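Local coordinates for cytochrome c-552/4 domain-containing protein (Ignicoccus hospitalis KIN4/I, PDB 4QO5), which probably transfers electrons as a membrane-associated octaheme cytochrome c, carrying covalently attached hemes and a bound calcium ion, though its physiological reaction is not established, at residues Asn15-Thr20 with Cys79-Gly84; Asp95-Lys100 with Ile188-Val193; Glu466-Glu471 with Glu506-Leu511. All coordinates share one frame; numbering follows the deposited sequence.

Contacts 1 and 2 serve two neighbouring hemes, whereas contact 3 lies in the helical C-terminal part beside a calcium ion. The centres of contacts 1 and 2 are about 16 Å apart and the two touch directly: CG of Q19 packs on CE2 of F99 at 3.8 Å, and the Y80 ring also meets F99. H83 of contact 1 and H96 of contact 2 are axial ligands of different heme irons, with side chains about 8 Å apart. The centre of contact 3 is about 57 Å from that of contact 1 and 56 Å from that of contact 2, on the opposite side of the chain's centre. Contacts 2 and 3 both touch the second subunit.

Contact 1: Asn15-Thr20 with Cys79-Gly84; sequences NVSPQT and CYECHG. With HEC (heme c), chain C.
A single buried carboxylate, that of E81, takes a hydroxyl on each of its oxygens: S17 OG donates to E81 OE1 at 2.7 Å, and T20 OG1 donates to E81 OE2 at 2.6 Å. Both bonds use the syn lone pairs, so the two hydroxyls approach within the jaws of the group. The E81 chain reaches them by bending at chi2 (58°). A water adds to the grip, giving a hydrogen to E81 OE2 and taking one from S17 N. Such donors would probably favour the ionised carboxylate.

Each hydroxyl works twice. S17 is the N-cap of helix 18-30; its OG, held between the backbone N and carbonyl carbon (chi1 70°), accepts from T20 N at 3.0 Å while donating to E81. T20 OG1 likewise accepts from Y80 N at 3.0 Å, a fairly straight bond of 156°. Small hydroxyl residues suit these places because each can be donor and acceptor at once.

Beside this polar knot, Q19 lies along one face of the Y80 ring. Its CG sits 3.8 Å above the ring centre, and its amide stacks with the ring, the two planes nearly parallel. G84 CA covers part of the opposite face, and a side chain there would run into Y80 CE1.

The E81 helix carries heme on its far side. C79 and C82 form the thioether links, and H83 NE2 binds the iron at 2.1 Å, with H222 as the second axial ligand: the CxxCH motif of c-type cytochromes.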
loop_
_atom_site.group_PDB
_atom_site.type_symbol
_atom_site.label_atom_id
_atom_site.label_comp_id
_atom_site.label_asym_id
_atom_site.label_seq_id
_atom_site.Cartn_x
_atom_site.Cartn_y
_atom_site.Cartn_z
ATOM N N ASN A 15 33.258 -27.316 -11.612
ATOM C CA ASN A 15 32.566 -27.751 -12.818
ATOM C C ASN A 15 32.065 -26.587 -13.656
ATOM O O ASN A 15 30.975 -26.643 -14.224
ATOM C CB ASN A 15 31.420 -28.713 -12.459
ATOM C CG ASN A 15 31.909 -29.926 -11.699
ATOM O OD1 ASN A 15 32.876 -30.566 -12.107
ATOM N ND2 ASN A 15 31.261 -30.234 -10.575
ATOM N N VAL A 16 32.872 -25.528 -13.723
ATOM C CA VAL A 16 32.591 -24.406 -14.598
ATOM C C VAL A 16 33.188 -24.692 -15.984
ATOM O O VAL A 16 34.299 -25.204 -16.095
ATOM C CB VAL A 16 33.157 -23.103 -14.010
ATOM C CG1 VAL A 16 32.715 -21.918 -14.838
ATOM C CG2 VAL A 16 32.673 -22.946 -12.563
ATOM N N SER A 17 32.448 -24.392 -17.044
ATOM C CA SER A 17 32.972 -24.645 -18.391
ATOM C C SER A 17 34.111 -23.669 -18.677
ATOM O O SER A 17 34.164 -22.583 -18.090
ATOM C CB SER A 17 31.864 -24.517 -19.445
ATOM O OG SER A 17 31.451 -23.163 -19.594
ATOM N N PRO A 18 35.045 -24.060 -19.560
ATOM C CA PRO A 18 36.122 -23.135 -19.938
ATOM C C PRO A 18 35.560 -21.847 -20.507
ATOM O O PRO A 18 36.125 -20.772 -20.279
ATOM C CB PRO A 18 36.880 -23.894 -21.027
ATOM C CG PRO A 18 36.594 -25.333 -20.760
ATOM C CD PRO A 18 35.218 -25.398 -20.149
ATOM N N GLN A 19 34.452 -21.949 -21.232
ATOM C CA GLN A 19 33.841 -20.761 -21.814
ATOM C C GLN A 19 33.346 -19.819 -20.734
ATOM O O GLN A 19 33.644 -18.626 -20.747
ATOM C CB GLN A 19 32.691 -21.131 -22.735
ATOM C CG GLN A 19 33.130 -21.897 -23.978
ATOM C CD GLN A 19 32.998 -23.406 -23.820
ATOM O OE1 GLN A 19 33.023 -23.941 -22.709
ATOM N NE2 GLN A 19 32.855 -24.100 -24.943
ATOM N N THR A 20 32.599 -20.369 -19.786
ATOM C CA THR A 20 32.030 -19.546 -18.734
ATOM C C THR A 20 33.134 -18.907 -17.898
ATOM O O THR A 20 33.003 -17.764 -17.479
ATOM C CB THR A 20 30.987 -20.328 -17.914
ATOM O OG1 THR A 20 29.794 -20.429 -18.701
ATOM C CG2 THR A 20 30.628 -19.597 -16.591
ATOM N N CYS A 79 27.228 -18.509 -17.616
ATOM C CA CYS A 79 26.911 -17.491 -18.615
ATOM C C CYS A 79 26.844 -18.077 -20.034
ATOM O O CYS A 79 25.935 -17.779 -20.799
ATOM C CB CYS A 79 27.989 -16.395 -18.605
ATOM S SG CYS A 79 28.741 -16.035 -16.964
ATOM N N TYR A 80 27.819 -18.903 -20.381
ATOM C CA TYR A 80 27.862 -19.438 -21.737
ATOM C C TYR A 80 26.803 -20.518 -21.953
ATOM O O TYR A 80 26.270 -20.665 -23.056
ATOM C CB TYR A 80 29.252 -19.972 -22.062
ATOM C CG TYR A 80 29.326 -20.547 -23.462
ATOM C CD1 TYR A 80 29.439 -19.706 -24.560
ATOM C CD2 TYR A 80 29.249 -21.918 -23.678
ATOM C CE1 TYR A 80 29.497 -20.216 -25.847
ATOM C CE2 TYR A 80 29.305 -22.438 -24.968
ATOM C CZ TYR A 80 29.429 -21.575 -26.040
ATOM O OH TYR A 80 29.481 -22.062 -27.327
ATOM N N GLU A 81 26.478 -21.254 -20.891
ATOM C CA GLU A 81 25.535 -22.358 -21.008
ATOM C C GLU A 81 24.156 -21.849 -21.423
ATOM O O GLU A 81 23.491 -22.476 -22.237
ATOM C CB GLU A 81 25.471 -23.187 -19.717
ATOM C CG GLU A 81 26.701 -24.072 -19.484
ATOM C CD GLU A 81 28.019 -23.290 -19.440
ATOM O OE1 GLU A 81 28.909 -23.559 -20.283
ATOM O OE2 GLU A 81 28.176 -22.411 -18.562
ATOM N N CYS A 82 23.738 -20.703 -20.899
ATOM C CA CYS A 82 22.489 -20.066 -21.359
ATOM C C CYS A 82 22.627 -19.193 -22.606
ATOM O O CYS A 82 21.904 -19.372 -23.582
ATOM C CB CYS A 82 21.852 -19.253 -20.239
ATOM S SG CYS A 82 21.164 -20.368 -19.020
ATOM N N HIS A 83 23.538 -18.230 -22.560
ATOM C CA HIS A 83 23.601 -17.223 -23.601
ATOM C C HIS A 83 24.204 -17.726 -24.898
ATOM O O HIS A 83 24.090 -17.066 -25.921
ATOM C CB HIS A 83 24.372 -15.991 -23.117
ATOM C CG HIS A 83 23.610 -15.187 -22.123
ATOM N ND1 HIS A 83 22.611 -14.307 -22.490
ATOM C CD2 HIS A 83 23.662 -15.150 -20.771
ATOM C CE1 HIS A 83 22.096 -13.747 -21.410
ATOM N NE2 HIS A 83 22.728 -14.239 -20.367
ATOM N N GLY A 84 24.841 -18.890 -24.852
ATOM C CA GLY A 84 25.424 -19.466 -26.059
ATOM C C GLY A 84 24.570 -20.558 -26.682
ATOM O O GLY A 84 24.971 -21.166 -27.674
HETATM FE FE HEC C . 22.230 -13.726 -18.395
HETATM C CHA HEC C . 20.230 -11.297 -19.781
HETATM C CHB HEC C . 24.922 -11.569 -18.626
HETATM C CHC HEC C . 24.089 -16.035 -16.933
HETATM C CHD HEC C . 19.586 -15.908 -18.422
HETATM N NA HEC C . 22.523 -11.819 -19.015
HETATM C C1A HEC C . 21.544 -10.994 -19.571
HETATM C C2A HEC C . 22.136 -9.731 -19.926
HETATM C C3A HEC C . 23.422 -9.790 -19.599
HETATM C C4A HEC C . 23.694 -11.092 -19.025
HETATM C CMA HEC C . 24.453 -8.656 -19.783
HETATM C CAA HEC C . 21.390 -8.557 -20.608
HETATM C CBA HEC C . 20.300 -7.919 -19.763
HETATM C CGA HEC C . 20.962 -6.915 -18.869
HETATM O O1A HEC C . 20.558 -6.848 -17.678
HETATM O O2A HEC C . 21.897 -6.208 -19.344
HETATM N NB HEC C . 24.091 -13.787 -17.997
HETATM C C1B HEC C . 25.048 -12.783 -18.034
HETATM C C2B HEC C . 26.196 -13.176 -17.267
HETATM C C3B HEC C . 25.879 -14.383 -16.776
HETATM C C4B HEC C . 24.605 -14.799 -17.243
HETATM C CMB HEC C . 27.430 -12.256 -17.048
HETATM C CAB HEC C . 26.528 -15.327 -15.782
HETATM C CBB HEC C . 27.206 -14.548 -14.602
HETATM N NC HEC C . 21.920 -15.609 -17.832
HETATM C C1C HEC C . 22.836 -16.443 -17.249
HETATM C C2C HEC C . 22.320 -17.788 -17.198
HETATM C C3C HEC C . 21.002 -17.640 -17.416
HETATM C C4C HEC C . 20.783 -16.347 -17.947
HETATM C CMC HEC C . 23.071 -18.873 -16.375
HETATM C CAC HEC C . 19.776 -18.589 -17.436
HETATM C CBC HEC C . 19.753 -19.661 -16.310
HETATM N ND HEC C . 20.290 -13.599 -18.999
HETATM C C1D HEC C . 19.365 -14.630 -18.854
HETATM C C2D HEC C . 18.043 -14.220 -19.254
HETATM C C3D HEC C . 18.218 -12.778 -19.706
HETATM C C4D HEC C . 19.635 -12.494 -19.520
HETATM C CMD HEC C . 16.803 -15.156 -19.179
HETATM C CAD HEC C . 17.196 -11.743 -20.255
HETATM C CBD HEC C . 15.876 -12.296 -20.755
HETATM C CGD HEC C . 14.884 -12.370 -19.606
HETATM O O1D HEC C . 13.737 -12.795 -19.849
HETATM O O2D HEC C . 15.238 -12.000 -18.457
HETATM O O HOH W 1 29.659 -23.521 -16.602
#

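Contact 2: Asp95-Lys100 with Ile188-Val193; sequences DHFGFK and IPVTLV. With HEC (heme c), chain B.
The oxygen of a bridging water is the best-held polar atom, gripped by three hydrogen bonds: it donates to D95 O and to T191 O, and accepts from H96 ND1 at 2.7 Å. Because ND1 is the donor, NE2 of the imidazole is left to bind the heme iron, at 2.2 Å; the water thus joins the two segments and probably steadies the ligand's rotation.

H96 opens a type I' turn closed by F99. G98 suits its place because at its backbone angles a side chain would strike the preceding carbonyl. The F97 ring lies with one face over the heme, CD2 3.2 Å from heme C3C, while its edge stands over the imidazole face. Branched aliphatic groups meet the ring's outer edge: I188 CG2 and V190 CG2 touch F97 CZ at 3.6 and 3.7 Å. V190 CG1 adds a contact at the edge of H96. Farther along, V193 N donates to heme O2A at 2.8 Å.

Opposite H96, H27 of helix 18-30 is the other axial ligand. The short hairpin of strands 94-96 and 99-101 packs F99 on that helix, and strand 188-196 pairs antiparallel with strand 176-185.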
loop_
_atom_site.group_PDB
_atom_site.type_symbol
_atom_site.label_atom_id
_atom_site.label_comp_id
_atom_site.label_asym_id
_atom_site.label_seq_id
_atom_site.Cartn_x
_atom_site.Cartn_y
_atom_site.Cartn_z
ATOM N N ASP A 95 28.456 -11.783 -32.412
ATOM C CA ASP A 95 29.797 -12.126 -31.977
ATOM C C ASP A 95 30.146 -11.285 -30.748
ATOM O O ASP A 95 29.812 -10.101 -30.670
ATOM C CB ASP A 95 30.826 -11.908 -33.080
ATOM C CG ASP A 95 32.134 -12.613 -32.784
ATOM O OD1 ASP A 95 32.205 -13.842 -33.012
ATOM O OD2 ASP A 95 33.077 -11.946 -32.304
ATOM N N HIS A 96 30.817 -11.909 -29.789
ATOM C CA HIS A 96 31.082 -11.272 -28.511
ATOM C C HIS A 96 32.330 -11.908 -27.938
ATOM O O HIS A 96 32.264 -12.988 -27.359
ATOM C CB HIS A 96 29.903 -11.508 -27.574
ATOM C CG HIS A 96 29.954 -10.697 -26.320
ATOM N ND1 HIS A 96 29.852 -9.321 -26.320
ATOM C CD2 HIS A 96 30.088 -11.067 -25.028
ATOM C CE1 HIS A 96 29.929 -8.875 -25.081
ATOM N NE2 HIS A 96 30.074 -9.915 -24.279
ATOM N N PHE A 97 33.462 -11.240 -28.135
ATOM C CA PHE A 97 34.760 -11.721 -27.670
ATOM C C PHE A 97 35.063 -13.180 -28.021
ATOM O O PHE A 97 35.598 -13.937 -27.208
ATOM C CB PHE A 97 34.894 -11.434 -26.178
ATOM C CG PHE A 97 34.749 -9.978 -25.864
ATOM C CD1 PHE A 97 35.752 -9.083 -26.224
ATOM C CD2 PHE A 97 33.592 -9.488 -25.283
ATOM C CE1 PHE A 97 35.623 -7.729 -25.961
ATOM C CE2 PHE A 97 33.449 -8.128 -25.015
ATOM C CZ PHE A 97 34.472 -7.250 -25.354
ATOM N N GLY A 98 34.712 -13.559 -29.245
ATOM C CA GLY A 98 35.016 -14.882 -29.760
ATOM C C GLY A 98 33.887 -15.889 -29.615
ATOM O O GLY A 98 33.970 -17.000 -30.132
ATOM N N PHE A 99 32.833 -15.498 -28.909
ATOM C CA PHE A 99 31.688 -16.368 -28.679
ATOM C C PHE A 99 30.472 -15.879 -29.456
ATOM O O PHE A 99 30.369 -14.698 -29.780
ATOM C CB PHE A 99 31.356 -16.389 -27.191
ATOM C CG PHE A 99 32.525 -16.745 -26.320
ATOM C CD1 PHE A 99 33.241 -15.756 -25.661
ATOM C CD2 PHE A 99 32.898 -18.062 -26.150
ATOM C CE1 PHE A 99 34.315 -16.086 -24.852
ATOM C CE2 PHE A 99 33.965 -18.397 -25.346
ATOM C CZ PHE A 99 34.677 -17.407 -24.697
ATOM N N LYS A 100 29.560 -16.792 -29.778
ATOM C CA LYS A 100 28.305 -16.411 -30.419
ATOM C C LYS A 100 27.204 -16.417 -29.363
ATOM O O LYS A 100 26.698 -17.476 -28.993
ATOM C CB LYS A 100 27.951 -17.382 -31.546
ATOM C CG LYS A 100 28.874 -17.278 -32.752
ATOM C CD LYS A 100 28.592 -18.393 -33.756
ATOM C CE LYS A 100 29.602 -19.528 -33.622
ATOM N NZ LYS A 100 30.489 -19.643 -34.821
ATOM N N ILE A 188 36.809 -0.890 -23.278
ATOM C CA ILE A 188 36.695 -1.931 -24.293
ATOM C C ILE A 188 35.666 -1.556 -25.356
ATOM O O ILE A 188 34.572 -1.099 -25.026
ATOM C CB ILE A 188 36.226 -3.265 -23.668
ATOM C CG1 ILE A 188 36.846 -3.470 -22.284
ATOM C CG2 ILE A 188 36.536 -4.433 -24.593
ATOM C CD1 ILE A 188 36.243 -4.640 -21.517
ATOM N N PRO A 189 36.012 -1.741 -26.640
ATOM C CA PRO A 189 34.999 -1.630 -27.696
ATOM C C PRO A 189 34.081 -2.853 -27.672
ATOM O O PRO A 189 34.564 -3.985 -27.688
ATOM C CB PRO A 189 35.829 -1.615 -28.985
ATOM C CG PRO A 189 37.221 -1.256 -28.555
ATOM C CD PRO A 189 37.375 -1.839 -27.186
ATOM N N VAL A 190 32.774 -2.625 -27.598
ATOM C CA VAL A 190 31.800 -3.711 -27.525
ATOM C C VAL A 190 30.585 -3.384 -28.377
ATOM O O VAL A 190 30.023 -2.295 -28.275
ATOM C CB VAL A 190 31.309 -3.932 -26.080
ATOM C CG1 VAL A 190 30.386 -5.165 -25.989
ATOM C CG2 VAL A 190 32.483 -4.079 -25.136
ATOM N N THR A 191 30.170 -4.333 -29.208
ATOM C CA THR A 191 28.932 -4.180 -29.955
ATOM C C THR A 191 27.758 -4.789 -29.189
ATOM O O THR A 191 27.836 -5.932 -28.721
ATOM C CB THR A 191 29.038 -4.850 -31.334
ATOM O OG1 THR A 191 30.122 -4.268 -32.061
ATOM C CG2 THR A 191 27.754 -4.663 -32.117
ATOM N N LEU A 192 26.675 -4.023 -29.055
ATOM C CA LEU A 192 25.491 -4.480 -28.333
ATOM C C LEU A 192 24.314 -4.580 -29.287
ATOM O O LEU A 192 24.281 -3.907 -30.317
ATOM C CB LEU A 192 25.136 -3.496 -27.214
ATOM C CG LEU A 192 26.212 -3.258 -26.156
ATOM C CD1 LEU A 192 25.705 -2.277 -25.087
ATOM C CD2 LEU A 192 26.615 -4.588 -25.520
ATOM N N VAL A 193 23.347 -5.419 -28.949
ATOM C CA VAL A 193 22.162 -5.541 -29.779
ATOM C C VAL A 193 21.232 -4.357 -29.552
ATOM O O VAL A 193 21.008 -3.945 -28.412
ATOM C CB VAL A 193 21.390 -6.843 -29.464
ATOM C CG1 VAL A 193 20.150 -6.940 -30.338
ATOM C CG2 VAL A 193 22.291 -8.055 -29.671
HETATM FE FE HEC B . 29.994 -9.970 -22.099
HETATM C CHA HEC B . 27.851 -7.355 -22.663
HETATM C CHB HEC B . 27.395 -12.098 -21.773
HETATM C CHC HEC B . 32.144 -12.562 -22.405
HETATM C CHD HEC B . 32.599 -7.841 -21.601
HETATM N NA HEC B . 27.986 -9.745 -22.166
HETATM C C1A HEC B . 27.303 -8.621 -22.565
HETATM C C2A HEC B . 25.929 -8.996 -22.817
HETATM C C3A HEC B . 25.801 -10.305 -22.579
HETATM C C4A HEC B . 27.092 -10.805 -22.149
HETATM C CMA HEC B . 24.517 -11.167 -22.699
HETATM C CAA HEC B . 24.820 -8.041 -23.313
HETATM C CBA HEC B . 25.110 -7.809 -24.794
HETATM C CGA HEC B . 24.003 -7.063 -25.493
HETATM O O1A HEC B . 23.089 -6.509 -24.824
HETATM O O2A HEC B . 24.031 -7.039 -26.749
HETATM N NB HEC B . 29.801 -11.938 -22.011
HETATM C C1B HEC B . 28.618 -12.650 -21.991
HETATM C C2B HEC B . 28.885 -14.028 -22.258
HETATM C C3B HEC B . 30.208 -14.116 -22.489
HETATM C C4B HEC B . 30.801 -12.827 -22.291
HETATM C CMB HEC B . 27.755 -15.092 -22.326
HETATM C CAB HEC B . 31.134 -15.275 -22.894
HETATM C CBB HEC B . 30.467 -16.353 -23.773
HETATM N NC HEC B . 32.000 -10.177 -21.967
HETATM C C1C HEC B . 32.706 -11.319 -22.241
HETATM C C2C HEC B . 34.123 -11.042 -22.106
HETATM C C3C HEC B . 34.247 -9.699 -22.137
HETATM C C4C HEC B . 32.920 -9.150 -21.883
HETATM C CMC HEC B . 35.132 -12.078 -22.638
HETATM C CAC HEC B . 35.537 -8.816 -22.166
HETATM C CBC HEC B . 36.748 -9.229 -23.024
HETATM N ND HEC B . 30.190 -7.921 -22.125
HETATM C C1D HEC B . 31.376 -7.254 -21.831
HETATM C C2D HEC B . 31.120 -5.838 -21.801
HETATM C C3D HEC B . 29.640 -5.680 -22.143
HETATM C C4D HEC B . 29.140 -7.024 -22.326
HETATM C CMD HEC B . 32.141 -4.714 -21.503
HETATM C CAD HEC B . 28.835 -4.369 -22.239
HETATM C CBD HEC B . 28.741 -3.751 -20.849
HETATM C CGD HEC B . 27.969 -2.458 -20.903
HETATM O O1D HEC B . 28.016 -1.699 -19.899
HETATM O O2D HEC B . 27.306 -2.175 -21.936
HETATM O O HOH W 2 29.687 -7.940 -28.629
#

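Contact 3: Glu466-Glu471 with Glu506-Leu511; sequences EKLWVE and EHMKTL. With CA (calcium ion), chain J.
Two antiparallel helices, 464-485 and 498-520, pack here as part of the helical C-terminal region, their short segments inclined at 163° and their axes 10.2 Å apart at closest approach. No hydrogen bond crosses; the junction is held by apolar packing.

The tight part centres on L468. Its chain runs out fully extended (chi2 -178°), so that CD1 reaches two residues of the other helix: CD2 of H507 at 3.4 Å and CD1 of L511 at 3.6 Å. Leucine suits this place because one branch, CD1, touches both residues, each crossed at about a right angle, and the other, CD2, adds a second contact to the imidazole. An alanine at L468 would remove both methyl branches and would probably loosen the packing of H507 and L511 against this helix. The imidazole is fixed by others too: its NE2 is hydrogen-bonded to Y464 OH of the same chain, and its ring stacks on Y464 of the third subunit.

Contacts are longer toward M508. Its CG lies 4.0 Å from L468 CB, and its chain then bends at chi3 to bring CE to 4.1 Å from W469 CB. The unbranched, flexible thioether chain of methionine can follow the helix surface and reach both L468 and W469, while the indole leads away to T438 of helix 413-447, where NE1 hydrogen-bonds OG1.

On the outer side of helix 498-520, the partly exposed E506 and K509 take no part in the contact and pair with each other in a salt bridge. The first helix meanwhile holds E466 away from the interface, where D462, E463, H451, T459 and a water complete a calcium site in which E466 OE1 and OE2 both bind the ion, at 2.5 and 2.4 Å.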
loop_
_atom_site.group_PDB
_atom_site.type_symbol
_atom_site.label_atom_id
_atom_site.label_comp_id
_atom_site.label_asym_id
_atom_site.label_seq_id
_atom_site.Cartn_x
_atom_site.Cartn_y
_atom_site.Cartn_z
ATOM N N GLU A 466 -18.651 6.096 -19.706
ATOM C CA GLU A 466 -18.262 4.771 -20.179
ATOM C C GLU A 466 -17.138 4.213 -19.300
ATOM O O GLU A 466 -17.093 3.022 -18.998
ATOM C CB GLU A 466 -17.853 4.834 -21.660
ATOM C CG GLU A 466 -19.036 5.166 -22.578
ATOM C CD GLU A 466 -18.644 5.710 -23.946
ATOM O OE1 GLU A 466 -17.460 6.050 -24.159
ATOM O OE2 GLU A 466 -19.544 5.811 -24.806
ATOM N N LYS A 467 -16.244 5.086 -18.851
ATOM C CA LYS A 467 -15.171 4.645 -17.967
ATOM C C LYS A 467 -15.706 4.279 -16.578
ATOM O O LYS A 467 -15.153 3.409 -15.901
ATOM C CB LYS A 467 -14.067 5.709 -17.892
ATOM C CG LYS A 467 -13.272 5.838 -19.222
ATOM C CD LYS A 467 -12.404 7.089 -19.194
ATOM C CE LYS A 467 -11.997 7.543 -20.590
ATOM N NZ LYS A 467 -11.186 6.515 -21.287
ATOM N N LEU A 468 -16.776 4.941 -16.154
ATOM C CA LEU A 468 -17.434 4.569 -14.903
ATOM C C LEU A 468 -17.991 3.156 -15.024
ATOM O O LEU A 468 -17.874 2.351 -14.107
ATOM C CB LEU A 468 -18.549 5.558 -14.561
ATOM C CG LEU A 468 -18.085 6.974 -14.205
ATOM C CD1 LEU A 468 -19.287 7.839 -13.843
ATOM C CD2 LEU A 468 -17.093 6.931 -13.051
ATOM N N TRP A 469 -18.582 2.848 -16.173
ATOM C CA TRP A 469 -19.076 1.503 -16.413
ATOM C C TRP A 469 -17.925 0.490 -16.374
ATOM O O TRP A 469 -18.026 -0.541 -15.713
ATOM C CB TRP A 469 -19.816 1.457 -17.738
ATOM C CG TRP A 469 -20.048 0.070 -18.283
ATOM C CD1 TRP A 469 -20.905 -0.892 -17.780
ATOM C CD2 TRP A 469 -19.437 -0.499 -19.442
ATOM N NE1 TRP A 469 -20.840 -2.023 -18.568
ATOM C CE2 TRP A 469 -19.952 -1.805 -19.592
ATOM C CE3 TRP A 469 -18.497 -0.028 -20.376
ATOM C CZ2 TRP A 469 -19.566 -2.648 -20.644
ATOM C CZ3 TRP A 469 -18.117 -0.863 -21.415
ATOM C CH2 TRP A 469 -18.655 -2.161 -21.540
ATOM N N VAL A 470 -16.831 0.796 -17.067
ATOM C CA VAL A 470 -15.648 -0.067 -17.041
ATOM C C VAL A 470 -15.207 -0.396 -15.611
ATOM O O VAL A 470 -14.994 -1.566 -15.278
ATOM C CB VAL A 470 -14.460 0.526 -17.855
ATOM C CG1 VAL A 470 -13.187 -0.283 -17.613
ATOM C CG2 VAL A 470 -14.791 0.549 -19.346
ATOM N N GLU A 471 -15.114 0.626 -14.758
ATOM C CA GLU A 471 -14.653 0.429 -13.389
ATOM C C GLU A 471 -15.571 -0.490 -12.587
ATOM O O GLU A 471 -15.109 -1.218 -11.715
ATOM C CB GLU A 471 -14.472 1.771 -12.677
ATOM C CG GLU A 471 -13.446 2.625 -13.385
ATOM C CD GLU A 471 -13.206 3.963 -12.727
ATOM O OE1 GLU A 471 -13.734 4.205 -11.620
ATOM O OE2 GLU A 471 -12.478 4.779 -13.334
ATOM N N GLU A 506 -24.727 4.659 -8.434
ATOM C CA GLU A 506 -25.385 5.927 -8.165
ATOM C C GLU A 506 -24.717 7.089 -8.889
ATOM O O GLU A 506 -25.379 8.033 -9.294
ATOM C CB GLU A 506 -25.444 6.186 -6.663
ATOM C CG GLU A 506 -26.310 5.182 -5.935
ATOM C CD GLU A 506 -27.736 5.152 -6.460
ATOM O OE1 GLU A 506 -28.246 6.220 -6.875
ATOM O OE2 GLU A 506 -28.351 4.063 -6.456
ATOM N N HIS A 507 -23.407 7.013 -9.061
ATOM C CA HIS A 507 -22.700 8.051 -9.810
ATOM C C HIS A 507 -23.212 8.093 -11.251
ATOM O O HIS A 507 -23.561 9.163 -11.764
ATOM C CB HIS A 507 -21.186 7.877 -9.671
ATOM C CG HIS A 507 -20.373 8.968 -10.301
ATOM N ND1 HIS A 507 -20.790 10.285 -10.312
ATOM C CD2 HIS A 507 -19.080 8.988 -10.694
ATOM C CE1 HIS A 507 -19.841 11.036 -10.841
ATOM N NE2 HIS A 507 -18.788 10.283 -11.064
ATOM N N MET A 508 -23.329 6.926 -11.879
ATOM C CA MET A 508 -23.920 6.866 -13.213
ATOM C C MET A 508 -25.354 7.396 -13.252
ATOM O O MET A 508 -25.721 8.141 -14.164
ATOM C CB MET A 508 -23.848 5.445 -13.774
ATOM C CG MET A 508 -22.428 4.902 -13.855
ATOM S SD MET A 508 -22.412 3.265 -14.613
ATOM C CE MET A 508 -22.903 3.654 -16.296
ATOM N N LYS A 509 -26.158 7.037 -12.252
ATOM C CA LYS A 509 -27.537 7.507 -12.199
ATOM C C LYS A 509 -27.629 9.027 -12.057
ATOM O O LYS A 509 -28.485 9.667 -12.671
ATOM C CB LYS A 509 -28.305 6.801 -11.076
ATOM C CG LYS A 509 -28.653 5.365 -11.422
ATOM C CD LYS A 509 -29.051 4.550 -10.198
ATOM C CE LYS A 509 -30.306 5.073 -9.553
ATOM N NZ LYS A 509 -30.783 4.118 -8.503
ATOM N N THR A 510 -26.744 9.604 -11.252
ATOM C CA THR A 510 -26.717 11.051 -11.077
ATOM C C THR A 510 -26.374 11.784 -12.383
ATOM O O THR A 510 -27.033 12.767 -12.748
ATOM C CB THR A 510 -25.756 11.457 -9.938
ATOM O OG1 THR A 510 -26.324 11.051 -8.683
ATOM C CG2 THR A 510 -25.552 12.954 -9.924
ATOM N N LEU A 511 -25.371 11.288 -13.103
ATOM C CA LEU A 511 -25.016 11.864 -14.400
ATOM C C LEU A 511 -26.186 11.815 -15.390
ATOM O O LEU A 511 -26.468 12.795 -16.079
ATOM C CB LEU A 511 -23.783 11.173 -14.983
ATOM C CG LEU A 511 -22.469 11.527 -14.281
ATOM C CD1 LEU A 511 -21.328 10.675 -14.806
ATOM C CD2 LEU A 511 -22.162 13.006 -14.450
HETATM CA CA CA J . -18.129 6.677 -26.499
HETATM O O HOH W 3 -17.414 7.785 -28.475
#